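Transmembrane beta-barrels (Synthetic construct, PDB 6X9Z) is a computationally designed eight-stranded antiparallel barrel, made to fold into and span a lipid membrane rather than to carry out a known natural function. Local coordinates at residues L36-V40 against P68-A72. Numbering follows the deposited sequence.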
ATOM      1  N   LEU A  36     -13.943  -2.862  -1.376  1.00 30.71           N
ATOM      2  CA  LEU A  36     -13.289  -1.635  -0.940  1.00 31.03           C
ATOM      3  C   LEU A  36     -12.438  -1.888   0.298  1.00 31.08           C
ATOM      4  O   LEU A  36     -12.689  -2.812   1.074  1.00 29.94           O
ATOM      5  CB  LEU A  36     -14.313  -0.534  -0.646  1.00 31.06           C
ATOM      6  CG  LEU A  36     -15.220  -0.149  -1.819  1.00 30.61           C
ATOM      7  CD1 LEU A  36     -16.153   0.993  -1.445  1.00 30.38           C
ATOM      8  CD2 LEU A  36     -14.392   0.202  -3.044  1.00 30.25           C
ATOM      9  N   PHE A  37     -11.416  -1.056   0.473  1.00 30.42           N
ATOM     10  CA  PHE A  37     -10.570  -1.157   1.649  1.00 30.64           C
ATOM     11  C   PHE A  37     -10.028   0.220   1.998  1.00 31.51           C
ATOM     12  O   PHE A  37      -9.922   1.097   1.137  1.00 30.70           O
ATOM     13  CB  PHE A  37      -9.415  -2.151   1.446  1.00 30.72           C
ATOM     14  CG  PHE A  37      -8.436  -1.754   0.370  1.00 30.89           C
ATOM     15  CD1 PHE A  37      -7.264  -1.089   0.694  1.00 31.21           C
ATOM     16  CD2 PHE A  37      -8.677  -2.067  -0.959  1.00 30.74           C
ATOM     17  CE1 PHE A  37      -6.362  -0.731  -0.290  1.00 31.26           C
ATOM     18  CE2 PHE A  37      -7.779  -1.705  -1.946  1.00 30.62           C
ATOM     19  CZ  PHE A  37      -6.618  -1.044  -1.610  1.00 30.82           C
ATOM     20  N   LEU A  38      -9.715   0.400   3.275  1.00 30.44           N
ATOM     21  CA  LEU A  38      -9.033   1.586   3.759  1.00 31.44           C
ATOM     22  C   LEU A  38      -7.557   1.271   3.931  1.00 32.19           C
ATOM     23  O   LEU A  38      -7.171   0.125   4.170  1.00 31.94           O
ATOM     24  CB  LEU A  38      -9.633   2.072   5.080  1.00 30.46           C
ATOM     25  CG  LEU A  38     -11.111   2.461   4.986  1.00 30.41           C
ATOM     26  CD1 LEU A  38     -11.686   2.816   6.353  1.00 29.94           C
ATOM     27  CD2 LEU A  38     -11.300   3.611   4.007  1.00 30.08           C
ATOM     28  N   ASP A  39      -6.732   2.303   3.780  1.00 32.86           N
ATOM     29  CA  ASP A  39      -5.289   2.169   3.896  1.00 33.54           C
ATOM     30  C   ASP A  39      -4.777   3.335   4.723  1.00 34.12           C
ATOM     31  O   ASP A  39      -5.091   4.492   4.432  1.00 34.88           O
ATOM     32  CB  ASP A  39      -4.622   2.144   2.517  1.00 33.64           C
ATOM     33  CG  ASP A  39      -3.189   1.649   2.564  1.00 35.13           C
ATOM     34  OD1 ASP A  39      -2.479   1.937   3.552  0.61 35.08           O
ATOM     35  OD2 ASP A  39      -2.765   0.969   1.606  0.52 35.39           O
ATOM     36  N   VAL A  40      -4.029   3.020   5.772  1.00 34.16           N
ATOM     37  CA  VAL A  40      -3.288   3.999   6.550  1.00 35.36           C
ATOM     38  C   VAL A  40      -1.867   3.484   6.680  1.00 35.73           C
ATOM     39  O   VAL A  40      -1.623   2.273   6.702  1.00 34.89           O
ATOM     40  CB  VAL A  40      -3.911   4.250   7.942  1.00 36.31           C
ATOM     41  CG1 VAL A  40      -5.315   4.824   7.803  1.00 36.19           C
ATOM     42  CG2 VAL A  40      -3.940   2.962   8.748  1.00 35.85           C
ATOM     43  N   PRO A  68      -5.230  -8.602  -6.778  1.00 30.76           N
ATOM     44  CA  PRO A  68      -4.892  -7.282  -7.315  1.00 30.06           C
ATOM     45  C   PRO A  68      -5.616  -6.179  -6.559  1.00 31.03           C
ATOM     46  O   PRO A  68      -6.655  -6.394  -5.934  1.00 30.23           O
ATOM     47  CB  PRO A  68      -5.370  -7.354  -8.771  1.00 30.35           C
ATOM     48  CG  PRO A  68      -5.630  -8.818  -9.042  1.00 30.49           C
ATOM     49  CD  PRO A  68      -6.008  -9.408  -7.730  1.00 30.69           C
ATOM     50  N   TYR A  69      -5.054  -4.974  -6.633  1.00 29.70           N
ATOM     51  CA  TYR A  69      -5.687  -3.820  -6.014  1.00 30.37           C
ATOM     52  C   TYR A  69      -5.226  -2.553  -6.717  1.00 30.73           C
ATOM     53  O   TYR A  69      -4.122  -2.493  -7.266  1.00 30.34           O
ATOM     54  CB  TYR A  69      -5.383  -3.735  -4.509  1.00 30.34           C
ATOM     55  CG  TYR A  69      -3.937  -3.456  -4.171  1.00 30.31           C
ATOM     56  CD1 TYR A  69      -3.492  -2.157  -3.963  1.00 31.19           C
ATOM     57  CD2 TYR A  69      -3.015  -4.491  -4.058  1.00 30.60           C
ATOM     58  CE1 TYR A  69      -2.174  -1.892  -3.659  1.00 31.96           C
ATOM     59  CE2 TYR A  69      -1.688  -4.233  -3.752  1.00 31.22           C
ATOM     60  CZ  TYR A  69      -1.277  -2.930  -3.555  1.00 31.90           C
ATOM     61  OH  TYR A  69       0.038  -2.666  -3.251  1.00 32.74           O
ATOM     62  N   VAL A  70      -6.102  -1.557  -6.716  1.00 30.57           N
ATOM     63  CA  VAL A  70      -5.760  -0.191  -7.086  1.00 31.27           C
ATOM     64  C   VAL A  70      -6.167   0.689  -5.915  1.00 31.61           C
ATOM     65  O   VAL A  70      -7.167   0.414  -5.243  1.00 31.30           O
ATOM     66  CB  VAL A  70      -6.443   0.249  -8.402  1.00 31.15           C
ATOM     67  CG1 VAL A  70      -7.956   0.184  -8.280  1.00 31.15           C
ATOM     68  CG2 VAL A  70      -5.983   1.649  -8.828  1.00 31.17           C
ATOM     69  N   LYS A  71      -5.366   1.708  -5.629  1.00 32.20           N
ATOM     70  CA  LYS A  71      -5.636   2.530  -4.463  1.00 32.97           C
ATOM     71  C   LYS A  71      -5.180   3.950  -4.739  1.00 34.25           C
ATOM     72  O   LYS A  71      -4.328   4.197  -5.597  1.00 34.76           O
ATOM     73  CB  LYS A  71      -4.945   1.980  -3.210  1.00 32.97           C
ATOM     74  CG  LYS A  71      -3.447   2.206  -3.170  1.00 34.01           C
ATOM     75  CD  LYS A  71      -2.849   1.640  -1.892  1.00 35.98           C
ATOM     76  CE  LYS A  71      -1.374   1.997  -1.774  1.00 37.97           C
ATOM     77  NZ  LYS A  71      -0.733   1.374  -0.585  1.00 39.86           N
ATOM     78  N   ALA A  72      -5.775   4.884  -4.005  1.00 34.76           N
ATOM     79  CA  ALA A  72      -5.381   6.281  -4.061  1.00 35.95           C
ATOM     80  C   ALA A  72      -5.582   6.886  -2.682  1.00 35.14           C
ATOM     81  O   ALA A  72      -6.429   6.434  -1.908  1.00 34.45           O
ATOM     82  CB  ALA A  72      -6.176   7.062  -5.116  1.00 34.96           C
TER
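The ring of Phe37 projects into the barrel interior and overlaps Lys71, Val70 and Tyr69 obliquely: its CZ is 3.8 Å from Lys71 CB and 4.0 Å from the carbonyl O of Val70, and its CE2 is 4.1 Å from Tyr69 CB. Two of these are van der Waals contacts with beta carbons, the third with a main-chain oxygen. Strands 36-45 and 66-77 are not adjacent in the sheet; strand 49-59 runs between them, pairing with Phe37 and Asp39 through the backbones of Gly57 and Gly55. Accordingly, the segment axes approach only to 8.6 Å, at 53° between their N-to-C directions, and side chains must bridge the gap. Phe37, Asp39, Tyr69 and Lys71 all direct CA-to-CB toward the other segment, whereas the alternating Leu36, Leu38, Val40 and Val70 sit on the surface, as expected of a barrel with an apolar, lipid-facing exterior. Deeper inside, the fully extended Lys71 (chi2 to chi4 all t) brings NZ to 3.0 Å from Asp39 OD2, a hydrogen-bonded salt bridge. Asp39 is also held by Gln29 and Tyr11, while Tyr69 OH bonds to Glu103. An aromatic contact beside an inward-facing salt bridge is consistent with a lumen where polar and charged side chains satisfy one another alongside aromatic groups, as in transmembrane beta-barrels.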